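Local coordinates for protein endoglucanase (PDB 2FVG) that probably acts as a metal-dependent aminopeptidase of the M42 family, with two divalent metal cations expected per subunit, although it was named an endoglucanase, at residues Y3-L7 against F23-K27; P11-E17 against M62-F67; I28-N34 against L43-R48; F166-G171 against V218-T222; L175-L179 against Y190-T194. All blocks are in the same frame, centred on the assembly; numbering follows the deposited sequence.

Contact 1 of 5, residues Y3-L7 against F23-K27; sequences YLKEL and FIKSK
F23 (chi1 t, chi2 83°) lays its ring against the N-terminal turn formed by Y3 to L7 and turns its edge toward the face of the Y3 ring, an offset edge-to-face pair with centroids 5.9 Å apart and planes at 79°. Y3 occupies the N-cap of helix 4-9, and its backbone O accepts L7 N at 2.8 Å. The two segments run in opposite directions, Y3 facing K27 (CA-CA 9.1 Å) and L7 facing F23 (8.2 Å). With chi1 m, the Y3 ring also receives K27 CD in a CH-pi contact, 4.0 Å from the centroid and 23° off the normal; K27 reaches it with chi1 and chi2 both m. E6 CB packs on F23 CZ at 3.7 Å. L7 CD2 fills the inner end, 3.8 Å from F23 CD2 and 4.0 Å from I24 CG1. This is apolar helix-helix packing without an intersegment hydrogen bond. Both helices lie beside helix 166-180: Y3, L7 and, from helix 18-28, I24 touch I176, and Y3 OH hydrogen-bonds E180.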
# COMPACT_ATOMS: atom_id res chain seq x y z
N TYR A 3 4.91 -9.74 8.07
CA TYR A 3 3.77 -9.17 8.74
C TYR A 3 2.65 -8.80 7.81
O TYR A 3 1.83 -7.94 8.15
CB TYR A 3 4.23 -7.93 9.50
CG TYR A 3 5.43 -8.22 10.33
CD1 TYR A 3 5.32 -8.95 11.51
CD2 TYR A 3 6.68 -7.79 9.93
CE1 TYR A 3 6.42 -9.24 12.27
CE2 TYR A 3 7.80 -8.07 10.69
CZ TYR A 3 7.66 -8.79 11.86
OH TYR A 3 8.76 -9.08 12.62
N LEU A 4 2.61 -9.43 6.65
CA LEU A 4 1.54 -9.14 5.71
C LEU A 4 0.18 -9.36 6.34
O LEU A 4 -0.71 -8.57 6.14
CB LEU A 4 1.66 -9.95 4.44
CG LEU A 4 0.70 -9.54 3.33
CD1 LEU A 4 0.86 -8.09 3.01
CD2 LEU A 4 1.01 -10.36 2.12
N LYS A 5 0.03 -10.42 7.12
CA LYS A 5 -1.25 -10.67 7.78
C LYS A 5 -1.65 -9.51 8.66
O LYS A 5 -2.79 -9.03 8.58
CB LYS A 5 -1.21 -11.98 8.60
CG LYS A 5 -2.49 -12.22 9.40
CD LYS A 5 -2.44 -13.55 10.17
N GLU A 6 -0.75 -9.02 9.50
CA GLU A 6 -1.15 -7.88 10.36
C GLU A 6 -1.34 -6.60 9.54
O GLU A 6 -2.30 -5.87 9.76
CB GLU A 6 -0.18 -7.60 11.51
CG GLU A 6 0.01 -8.70 12.57
CD GLU A 6 1.02 -9.79 12.17
OE1 GLU A 6 1.11 -10.17 10.98
OE2 GLU A 6 1.72 -10.29 13.08
N LEU A 7 -0.43 -6.35 8.58
CA LEU A 7 -0.50 -5.15 7.75
C LEU A 7 -1.81 -5.09 6.99
O LEU A 7 -2.52 -4.08 7.04
CB LEU A 7 0.70 -5.05 6.82
CG LEU A 7 1.92 -4.59 7.62
CD1 LEU A 7 3.18 -4.79 6.83
CD2 LEU A 7 1.77 -3.11 8.09
N PHE A 23 2.82 0.50 13.96
CA PHE A 23 3.16 -0.89 13.77
C PHE A 23 4.50 -1.03 13.03
O PHE A 23 5.42 -1.68 13.51
CB PHE A 23 2.03 -1.64 13.05
CG PHE A 23 2.30 -3.10 12.87
CD1 PHE A 23 2.05 -4.01 13.89
CD2 PHE A 23 2.84 -3.56 11.67
CE1 PHE A 23 2.33 -5.36 13.72
CE2 PHE A 23 3.12 -4.90 11.50
CZ PHE A 23 2.86 -5.80 12.52
N ILE A 24 4.60 -0.40 11.87
CA ILE A 24 5.80 -0.46 11.05
C ILE A 24 7.03 -0.02 11.85
O ILE A 24 8.08 -0.70 11.87
CB ILE A 24 5.61 0.36 9.74
CG1 ILE A 24 4.51 -0.27 8.87
CG2 ILE A 24 6.92 0.43 9.00
CD1 ILE A 24 4.13 0.53 7.59
N LYS A 25 6.88 1.10 12.57
CA LYS A 25 7.91 1.65 13.46
C LYS A 25 8.41 0.58 14.44
O LYS A 25 9.61 0.35 14.55
CB LYS A 25 7.32 2.83 14.22
CG LYS A 25 8.31 3.73 14.92
CD LYS A 25 7.59 4.89 15.63
CE LYS A 25 6.67 5.68 14.68
NZ LYS A 25 5.83 6.70 15.37
N SER A 26 7.49 -0.10 15.12
CA SER A 26 7.88 -1.15 16.08
C SER A 26 8.67 -2.28 15.44
O SER A 26 9.51 -2.91 16.09
CB SER A 26 6.67 -1.70 16.86
OG SER A 26 5.81 -2.45 16.02
N LYS A 27 8.42 -2.54 14.16
CA LYS A 27 9.13 -3.60 13.45
C LYS A 27 10.49 -3.21 12.86
O LYS A 27 11.38 -4.05 12.73
CB LYS A 27 8.25 -4.22 12.36
CG LYS A 27 6.93 -4.82 12.89
CD LYS A 27 7.15 -5.88 14.00
CE LYS A 27 5.81 -6.35 14.53
NZ LYS A 27 5.95 -7.38 15.60

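Contact 2 of 5, residues P11-E17 against M62-F67; sequences PGVSGDE and MDEVGF. With EDO (1,2-ethanediol), chain C.
Two loop backbones meet in a single beta bridge between V13 and E64 (CA-CA 4.7 Å). S14 N donates to E64 O at 3.2 Å, while E64 N to G12 O, 3.0 Å, is weak. Two bonds involving side chains reinforce it: S14 OG (chi1 m) donates to D63 OD2 at 2.5 Å, and backbone G12 N to E64 OE2 at 2.8 Å. E64, with chi1 p and chi2 t, also forms salt bridges to K164 and R169. V13 to D16 form a type II turn, with D16 N to V13 O at 2.8 Å and G15 at phi 96°. The bridge holds this turn against the connection from strand 55-61 to strand 66-72, beside H61, a predicted zinc ligand. V13 CG1 lies 3.8 Å from G66 CA, where a beta carbon would collide with V13 CG2. O1 of a 1,2-ethanediol, probably from the crystallisation liquor, makes a weak hydrogen bond to V65 O at 3.4 Å. E17, the N-cap of helix 18-28, accepts G15 N on OE2 at 3.0 Å.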
# COMPACT_ATOMS: atom_id res chain seq x y z
N PRO A 11 -6.50 -1.50 10.42
CA PRO A 11 -7.14 -0.35 9.82
C PRO A 11 -6.16 0.82 9.67
O PRO A 11 -5.36 1.09 10.57
CB PRO A 11 -8.25 0.01 10.83
CG PRO A 11 -7.80 -0.53 12.14
CD PRO A 11 -6.72 -1.55 11.88
N GLY A 12 -6.24 1.51 8.53
CA GLY A 12 -5.39 2.68 8.22
C GLY A 12 -5.90 3.42 6.98
O GLY A 12 -5.23 3.51 5.95
N VAL A 13 -7.10 3.96 7.09
CA VAL A 13 -7.70 4.68 6.00
C VAL A 13 -6.92 5.97 5.79
O VAL A 13 -6.30 6.47 6.73
CB VAL A 13 -9.18 4.98 6.35
CG1 VAL A 13 -9.83 5.85 5.27
CG2 VAL A 13 -9.93 3.69 6.49
N SER A 14 -6.93 6.49 4.56
CA SER A 14 -6.22 7.73 4.21
C SER A 14 -6.57 8.84 5.18
O SER A 14 -7.74 9.14 5.38
CB SER A 14 -6.60 8.19 2.80
OG SER A 14 -6.27 7.21 1.84
N GLY A 15 -5.56 9.47 5.77
CA GLY A 15 -5.83 10.55 6.74
C GLY A 15 -5.80 10.01 8.16
O GLY A 15 -5.76 10.77 9.12
N ASP A 16 -5.77 8.69 8.30
CA ASP A 16 -5.79 8.05 9.62
C ASP A 16 -4.83 6.88 9.68
O ASP A 16 -5.21 5.81 10.14
CB ASP A 16 -7.23 7.59 9.91
CG ASP A 16 -7.44 7.13 11.35
OD1 ASP A 16 -6.94 7.78 12.30
OD2 ASP A 16 -8.12 6.09 11.53
N GLU A 17 -3.58 7.08 9.26
CA GLU A 17 -2.59 6.00 9.20
C GLU A 17 -1.76 5.75 10.46
O GLU A 17 -0.77 5.00 10.41
CB GLU A 17 -1.60 6.21 8.04
CG GLU A 17 -2.16 6.49 6.64
CD GLU A 17 -2.61 7.96 6.41
OE1 GLU A 17 -2.71 8.75 7.39
OE2 GLU A 17 -2.88 8.31 5.24
N MSE A 62 0.99 3.68 3.04
CA MSE A 62 0.35 3.07 4.17
C MSE A 62 -1.15 3.14 4.16
O MSE A 62 -1.80 2.37 4.87
CB MSE A 62 0.83 3.74 5.45
CG MSE A 62 2.27 3.49 5.74
SE MSE A 62 2.80 4.21 7.52
CE MSE A 62 2.65 6.17 7.20
N ASP A 63 -1.72 4.06 3.39
CA ASP A 63 -3.17 4.28 3.41
C ASP A 63 -4.00 3.31 2.57
O ASP A 63 -3.50 2.70 1.61
CB ASP A 63 -3.54 5.75 3.08
CG ASP A 63 -3.11 6.19 1.68
OD1 ASP A 63 -1.98 5.82 1.24
OD2 ASP A 63 -3.90 6.94 1.05
N GLU A 64 -5.28 3.18 2.94
CA GLU A 64 -6.21 2.34 2.21
C GLU A 64 -7.52 3.11 2.00
O GLU A 64 -7.76 4.13 2.62
CB GLU A 64 -6.44 1.03 2.99
CG GLU A 64 -7.18 1.23 4.32
CD GLU A 64 -7.29 -0.04 5.16
OE1 GLU A 64 -7.92 -1.03 4.72
OE2 GLU A 64 -6.75 -0.03 6.28
N VAL A 65 -8.37 2.62 1.11
CA VAL A 65 -9.68 3.22 0.89
C VAL A 65 -10.60 2.96 2.10
O VAL A 65 -10.48 1.92 2.77
CB VAL A 65 -10.31 2.73 -0.43
CG1 VAL A 65 -11.77 3.20 -0.57
CG2 VAL A 65 -9.52 3.29 -1.59
N GLY A 66 -11.53 3.88 2.37
CA GLY A 66 -12.42 3.71 3.52
C GLY A 66 -13.54 4.72 3.52
O GLY A 66 -13.98 5.14 2.46
N PHE A 67 -13.98 5.11 4.72
CA PHE A 67 -15.10 6.03 4.86
C PHE A 67 -14.86 6.89 6.08
O PHE A 67 -13.89 6.67 6.83
CB PHE A 67 -16.42 5.23 5.02
CG PHE A 67 -16.59 4.13 4.02
CD1 PHE A 67 -17.12 4.40 2.75
CD2 PHE A 67 -16.19 2.83 4.31
CE1 PHE A 67 -17.25 3.39 1.81
CE2 PHE A 67 -16.33 1.81 3.38
CZ PHE A 67 -16.86 2.09 2.11
C1 EDO C . -8.81 -2.04 1.16
O1 EDO C . -9.80 -1.21 1.74
C2 EDO C . -9.42 -2.76 -0.04
O2 EDO C . -8.60 -3.87 -0.41

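Contact 3 of 5, residues I28-N34 against L43-R48; sequences IEGLVDN and LIALKR
A classic beta bulge begins the antiparallel pairing of strands 34-37 and 43-47: D33 and N34 together face L46. Among the backbone hydrogen bonds, D33 N donates to L46 O at 2.8 Å, N34 N reaches the same L46 O weakly at 3.4 Å, and L46 N returns a bond to N34 O at 2.7 Å. N34 and L46 are thus a hydrogen-bonded pair, CA-CA 5.0 Å. N34 CB and L46 CB, 4.1 Å apart, lie on one face of the sheet.

Apolar packing lies nearer the helix end. I28 (chi1 p, chi2 t) sets CD1 4.0 Å from A45 CB and 4.3 Å from L43 CD2, and V32 CG1 (chi1 m) is 3.7 Å from A45 CB. I28 and V32 also touch L179, joining helix 18-28 and the sheet to helix 166-180.

Polar side chains tie the outer end. K47, with chi2 p and the rest of its chain t, donates a hydrogen bond from NZ to L31 O at 2.8 Å. One water bridges K47 NZ and D33 OD1, 2.6 Å from each. D33 (chi1 m) accepts R48 N on OD2 at 2.7 Å, and a second water donates to D33 OD2 at 2.7 Å and to R48 O at 2.9 Å.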
# COMPACT_ATOMS: atom_id res chain seq x y z
N ILE A 28 10.66 -1.93 12.52
CA ILE A 28 11.91 -1.50 11.88
C ILE A 28 12.87 -0.65 12.72
O ILE A 28 14.01 -0.43 12.29
CB ILE A 28 11.67 -0.84 10.50
CG1 ILE A 28 10.82 0.43 10.66
CG2 ILE A 28 11.05 -1.88 9.54
CD1 ILE A 28 10.61 1.25 9.38
N GLU A 29 12.43 -0.18 13.89
CA GLU A 29 13.28 0.64 14.78
C GLU A 29 14.72 0.17 14.93
O GLU A 29 15.65 0.96 14.79
CB GLU A 29 12.67 0.75 16.18
CG GLU A 29 11.63 1.83 16.32
CD GLU A 29 10.89 1.77 17.65
OE1 GLU A 29 10.84 0.68 18.28
OE2 GLU A 29 10.32 2.83 18.03
N GLY A 30 14.89 -1.11 15.25
CA GLY A 30 16.22 -1.65 15.46
C GLY A 30 16.89 -2.17 14.21
O GLY A 30 17.90 -2.86 14.29
N LEU A 31 16.32 -1.83 13.05
CA LEU A 31 16.86 -2.28 11.77
C LEU A 31 17.44 -1.16 10.93
O LEU A 31 18.16 -1.40 9.97
CB LEU A 31 15.75 -2.99 10.97
CG LEU A 31 15.20 -4.29 11.56
CD1 LEU A 31 14.00 -4.76 10.77
CD2 LEU A 31 16.28 -5.38 11.64
N VAL A 32 17.12 0.08 11.31
CA VAL A 32 17.53 1.26 10.57
C VAL A 32 18.51 2.13 11.38
O VAL A 32 18.67 1.94 12.59
CB VAL A 32 16.29 2.07 10.09
CG1 VAL A 32 15.45 1.23 9.14
CG2 VAL A 32 15.44 2.52 11.26
N ASP A 33 19.16 3.08 10.70
CA ASP A 33 20.14 3.95 11.35
C ASP A 33 19.44 5.18 11.91
O ASP A 33 19.83 5.71 12.94
CB ASP A 33 21.23 4.36 10.37
CG ASP A 33 21.99 3.16 9.80
OD1 ASP A 33 22.48 2.31 10.58
OD2 ASP A 33 22.12 3.09 8.57
N ASN A 34 18.39 5.61 11.22
CA ASN A 34 17.60 6.72 11.69
C ASN A 34 16.16 6.48 11.27
O ASN A 34 15.90 5.87 10.24
CB ASN A 34 18.13 8.04 11.12
CG ASN A 34 17.44 9.26 11.72
OD1 ASN A 34 17.17 9.31 12.92
ND2 ASN A 34 17.17 10.25 10.87
N LEU A 43 6.55 8.12 7.38
CA LEU A 43 7.55 7.48 8.21
C LEU A 43 8.78 7.35 7.34
O LEU A 43 8.71 6.75 6.28
CB LEU A 43 7.07 6.10 8.67
CG LEU A 43 8.02 5.31 9.58
CD1 LEU A 43 8.29 6.05 10.87
CD2 LEU A 43 7.37 3.98 9.87
N ILE A 44 9.89 7.92 7.80
CA ILE A 44 11.12 7.94 7.03
C ILE A 44 12.20 7.17 7.76
O ILE A 44 12.59 7.53 8.87
CB ILE A 44 11.57 9.40 6.78
CG1 ILE A 44 10.43 10.19 6.15
CG2 ILE A 44 12.87 9.46 5.95
CD1 ILE A 44 10.80 11.57 5.71
N ALA A 45 12.66 6.10 7.14
CA ALA A 45 13.67 5.25 7.73
C ALA A 45 14.90 5.37 6.88
O ALA A 45 14.78 5.37 5.66
CB ALA A 45 13.19 3.81 7.75
N LEU A 46 16.06 5.52 7.52
CA LEU A 46 17.33 5.62 6.78
C LEU A 46 18.25 4.44 7.02
O LEU A 46 18.50 4.04 8.17
CB LEU A 46 18.07 6.90 7.18
CG LEU A 46 19.53 7.12 6.75
CD1 LEU A 46 19.70 7.05 5.24
CD2 LEU A 46 20.04 8.46 7.27
N LYS A 47 18.76 3.88 5.94
CA LYS A 47 19.74 2.84 6.04
C LYS A 47 20.94 3.41 5.29
O LYS A 47 20.92 3.49 4.07
CB LYS A 47 19.24 1.54 5.41
CG LYS A 47 20.13 0.36 5.69
CD LYS A 47 19.93 -0.15 7.09
CE LYS A 47 20.92 -1.25 7.39
NZ LYS A 47 20.68 -1.73 8.77
N ARG A 48 21.96 3.86 6.02
CA ARG A 48 23.14 4.45 5.40
C ARG A 48 23.86 3.40 4.56
O ARG A 48 23.84 2.20 4.87
CB ARG A 48 24.06 5.10 6.44
CG ARG A 48 23.40 6.27 7.18
CD ARG A 48 24.32 7.10 8.09
NE ARG A 48 23.58 8.30 8.51
CZ ARG A 48 22.88 8.42 9.64
NH1 ARG A 48 22.85 7.44 10.55
NH2 ARG A 48 22.23 9.55 9.89
O HOH W 1 21.49 -0.10 10.57
O HOH W 2 23.61 1.13 7.53

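Contact 4 of 5, residues F166-G171 against V218-T222; sequences FDDRAG and VVETT
T221 OG1 sits between two acceptors, F166 O at 3.0 Å and D168 OD1 at 3.2 Å; its single proton can serve one at a time, and the geometry leaves the choice open. F166 O is satisfied by A170 N at 2.9 Å. D168 OD1 also takes a weak bond from G171 N at 3.3 Å, and D168 OD2 accepts H61 N and lies 2.6 Å from V219 O. D168 follows a cis peptide bond; with chi1 t, its carboxyl group reaches the strand. The backbones run at 138°, with axes 6.2 Å apart at closest, matching D167 to T221 (CA-CA 5.0 Å) and G171 to V219 (5.4 Å). G171 CA packs 3.8 Å from V219 CG1; a beta carbon there would clash with V219 O and D168 OD1. T221 (chi1 m) points toward the helix, and T221 CB packs 3.8 Å from D167 CA and 4.1 Å from D167 CB. E220 points away, and its OE2 hydrogen-bonds H61 NE2. No metal is present in these coordinates, but D167 and E220 are predicted zinc ligands, D167 shared between both metals, so this junction of helix 166-180 and strand 215-224 fits the predicted two-metal centre of an M42 aminopeptidase.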
# COMPACT_ATOMS: atom_id res chain seq x y z
N PHE A 166 -4.12 -4.90 0.14
CA PHE A 166 -2.81 -5.38 -0.38
C PHE A 166 -2.15 -4.22 -1.16
O PHE A 166 -0.92 -4.12 -1.25
CB PHE A 166 -2.95 -6.63 -1.23
CG PHE A 166 -3.10 -7.93 -0.44
CD1 PHE A 166 -2.62 -8.04 0.86
CD2 PHE A 166 -3.63 -9.06 -1.05
CE1 PHE A 166 -2.72 -9.26 1.56
CE2 PHE A 166 -3.73 -10.29 -0.36
CZ PHE A 166 -3.26 -10.39 0.93
N ASP A 167 -3.00 -3.36 -1.71
CA ASP A 167 -2.59 -2.09 -2.32
C ASP A 167 -2.78 -1.02 -1.21
O ASP A 167 -3.92 -0.57 -0.98
CB ASP A 167 -3.50 -1.77 -3.50
CG ASP A 167 -3.26 -0.38 -4.08
OD1 ASP A 167 -2.17 0.21 -3.88
OD2 ASP A 167 -4.18 0.13 -4.75
N ASP A 168 -1.71 -0.60 -0.52
CA ASP A 168 -0.32 -1.03 -0.76
C ASP A 168 0.35 -1.64 0.50
O ASP A 168 1.58 -1.52 0.71
CB ASP A 168 0.49 0.17 -1.29
CG ASP A 168 1.82 -0.23 -1.93
OD1 ASP A 168 1.96 -1.41 -2.35
OD2 ASP A 168 2.73 0.64 -2.01
N ARG A 169 -0.42 -2.35 1.31
CA ARG A 169 0.17 -2.99 2.48
C ARG A 169 1.17 -4.08 2.06
O ARG A 169 2.07 -4.40 2.84
CB ARG A 169 -0.89 -3.50 3.47
CG ARG A 169 -1.87 -2.38 3.95
CD ARG A 169 -1.34 -1.45 5.10
NE ARG A 169 -2.19 -0.26 5.27
CZ ARG A 169 -3.36 -0.25 5.90
NH1 ARG A 169 -3.85 -1.36 6.45
NH2 ARG A 169 -4.04 0.88 5.99
N ALA A 170 1.05 -4.65 0.85
CA ALA A 170 2.07 -5.65 0.42
C ALA A 170 3.39 -4.94 0.13
O ALA A 170 4.46 -5.47 0.40
CB ALA A 170 1.61 -6.44 -0.82
N GLY A 171 3.30 -3.74 -0.44
CA GLY A 171 4.48 -2.91 -0.71
C GLY A 171 5.20 -2.55 0.58
O GLY A 171 6.44 -2.64 0.65
N VAL A 218 9.47 3.26 -6.58
CA VAL A 218 8.16 3.19 -5.94
C VAL A 218 7.70 1.71 -5.99
O VAL A 218 7.70 1.09 -7.05
CB VAL A 218 7.13 4.14 -6.64
CG1 VAL A 218 5.83 4.12 -5.91
CG2 VAL A 218 7.68 5.56 -6.67
N VAL A 219 7.39 1.14 -4.83
CA VAL A 219 6.91 -0.23 -4.70
C VAL A 219 5.39 -0.19 -4.53
O VAL A 219 4.88 0.30 -3.52
CB VAL A 219 7.58 -0.93 -3.51
CG1 VAL A 219 7.11 -2.39 -3.38
CG2 VAL A 219 9.13 -0.93 -3.70
N GLU A 220 4.68 -0.64 -5.56
CA GLU A 220 3.23 -0.66 -5.53
C GLU A 220 2.68 -2.06 -5.74
O GLU A 220 3.45 -3.04 -5.90
CB GLU A 220 2.67 0.28 -6.60
CG GLU A 220 2.96 1.74 -6.29
CD GLU A 220 2.33 2.71 -7.26
OE1 GLU A 220 1.92 2.27 -8.37
OE2 GLU A 220 2.26 3.93 -6.92
N THR A 221 1.37 -2.15 -5.68
CA THR A 221 0.61 -3.35 -5.94
C THR A 221 -0.34 -2.94 -7.07
O THR A 221 -0.89 -1.84 -7.05
CB THR A 221 -0.13 -3.84 -4.68
OG1 THR A 221 0.84 -4.10 -3.65
CG2 THR A 221 -0.88 -5.14 -4.95
N THR A 222 -0.43 -3.76 -8.11
CA THR A 222 -1.27 -3.44 -9.26
C THR A 222 -2.37 -4.49 -9.28
O THR A 222 -2.07 -5.68 -9.38
CB THR A 222 -0.45 -3.40 -10.59
OG1 THR A 222 -1.33 -3.13 -11.69
CG2 THR A 222 0.27 -4.73 -10.86

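Contact 5 of 5, residues L175-L179 against Y190-T194; sequences LIDVL and YFVFT
L175 takes the m,t rotamer (chi1 -60°, chi2 -163°) and enters between two phenylalanines that share one side of strand 190-194. Its CB lies 3.6 Å from F193 CZ, its CD1 makes an off-centre CH-pi contact 4.3 Å from the F193 centroid, and its CD2 meets the edge of the F191 ring, 4.2 Å from CD2 of F191. Both rings have chi1 m (-67° for F191, -58° for F193) and chi2 near 84°. L179, a turn after L175 and also m,t, sets CD2 over the face of F191, 4.2 Å from the centroid and 27° off the normal. Helix and strand run at 152°, with axes 10.2 Å apart at closest, and L175 is nearest F191 (CA-CA 7.1 Å). This is helix-on-sheet packing in an alpha/beta core: helix 166-180 lies against strand 187-194, which is flanked by strands 43-47 and 55-61. I176, m,t as well, places CG1 4.2 Å from F193 CE2, and V178 (chi1 t) places CG1 4.3 Å from F191 CE2.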
# COMPACT_ATOMS: atom_id res chain seq x y z
N LEU A 175 9.09 -3.80 2.01
CA LEU A 175 10.13 -2.92 2.54
C LEU A 175 10.61 -3.37 3.90
O LEU A 175 11.81 -3.41 4.14
CB LEU A 175 9.65 -1.47 2.63
CG LEU A 175 9.21 -0.81 1.32
CD1 LEU A 175 9.18 0.69 1.51
CD2 LEU A 175 10.14 -1.16 0.18
N ILE A 176 9.66 -3.71 4.77
CA ILE A 176 9.97 -4.26 6.09
C ILE A 176 10.77 -5.56 5.97
O ILE A 176 11.70 -5.78 6.76
CB ILE A 176 8.70 -4.53 6.90
CG1 ILE A 176 7.92 -3.24 7.10
CG2 ILE A 176 9.04 -5.14 8.26
CD1 ILE A 176 6.58 -3.46 7.82
N ASP A 177 10.42 -6.41 5.00
CA ASP A 177 11.13 -7.70 4.82
C ASP A 177 12.53 -7.50 4.26
O ASP A 177 13.43 -8.29 4.57
CB ASP A 177 10.34 -8.68 3.92
CG ASP A 177 9.14 -9.32 4.63
OD1 ASP A 177 8.83 -8.97 5.80
OD2 ASP A 177 8.50 -10.18 4.00
N VAL A 178 12.72 -6.50 3.41
CA VAL A 178 14.04 -6.20 2.87
C VAL A 178 14.92 -5.80 4.05
O VAL A 178 16.05 -6.28 4.18
CB VAL A 178 14.00 -5.09 1.80
CG1 VAL A 178 15.43 -4.61 1.44
CG2 VAL A 178 13.28 -5.59 0.56
N LEU A 179 14.38 -4.96 4.92
CA LEU A 179 15.11 -4.51 6.10
C LEU A 179 15.38 -5.63 7.09
O LEU A 179 16.49 -5.72 7.64
CB LEU A 179 14.37 -3.36 6.78
CG LEU A 179 14.48 -2.04 6.02
CD1 LEU A 179 13.49 -1.00 6.58
CD2 LEU A 179 15.93 -1.53 6.08
N TYR A 190 16.77 5.70 1.79
CA TYR A 190 15.63 6.03 2.64
C TYR A 190 14.43 5.16 2.27
O TYR A 190 14.04 5.09 1.11
CB TYR A 190 15.24 7.50 2.46
CG TYR A 190 16.29 8.46 2.97
CD1 TYR A 190 17.35 8.86 2.17
CD2 TYR A 190 16.20 8.98 4.26
CE1 TYR A 190 18.31 9.75 2.65
CE2 TYR A 190 17.15 9.87 4.74
CZ TYR A 190 18.21 10.25 3.94
OH TYR A 190 19.16 11.13 4.43
N PHE A 191 13.91 4.44 3.25
CA PHE A 191 12.70 3.65 3.07
C PHE A 191 11.58 4.52 3.60
O PHE A 191 11.54 4.85 4.78
CB PHE A 191 12.80 2.32 3.81
CG PHE A 191 13.83 1.40 3.23
CD1 PHE A 191 15.16 1.52 3.59
CD2 PHE A 191 13.47 0.44 2.28
CE1 PHE A 191 16.12 0.66 3.04
CE2 PHE A 191 14.41 -0.42 1.74
CZ PHE A 191 15.73 -0.31 2.11
N VAL A 192 10.68 4.93 2.72
CA VAL A 192 9.61 5.84 3.12
C VAL A 192 8.24 5.17 3.06
O VAL A 192 7.91 4.51 2.08
CB VAL A 192 9.68 7.16 2.31
CG1 VAL A 192 8.60 8.17 2.78
CG2 VAL A 192 11.07 7.80 2.49
N PHE A 193 7.42 5.37 4.11
CA PHE A 193 6.09 4.78 4.19
C PHE A 193 5.19 6.01 4.24
O PHE A 193 5.19 6.76 5.22
CB PHE A 193 5.98 3.89 5.42
CG PHE A 193 7.00 2.77 5.46
CD1 PHE A 193 8.29 3.00 5.91
CD2 PHE A 193 6.65 1.49 5.02
CE1 PHE A 193 9.28 1.92 5.90
CE2 PHE A 193 7.61 0.42 5.01
CZ PHE A 193 8.91 0.65 5.46
N THR A 194 4.43 6.21 3.18
CA THR A 194 3.73 7.46 3.00
C THR A 194 2.30 7.47 3.46
O THR A 194 1.66 6.44 3.67
CB THR A 194 3.79 7.90 1.52
OG1 THR A 194 2.99 7.00 0.74
CG2 THR A 194 5.21 7.86 1.00

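Helix 166-180 is the common element: contacts 4 and 5 use its two parts, linked by V219 CG2 to L175 CD2 at 4.0 Å, and contact 1 packs on it through L7 CD1 to I176 CD1 at 3.8 Å. Contacts 3 and 5 join across neighbouring strands through F191 N to A45 O at 2.7 Å. R169 links contact 4 to contact 2, its NE 2.7 Å from M62 O and NH2 2.9 Å from E64 OE2, and to contact 1 through NH1, 3.1 Å from L7 O. Contact 4 holds predicted metal ligands; contact 2 lies beside another, H61, whose side chain is about 4 Å from that of D63 and about 11 Å from that of L43 in contact 3.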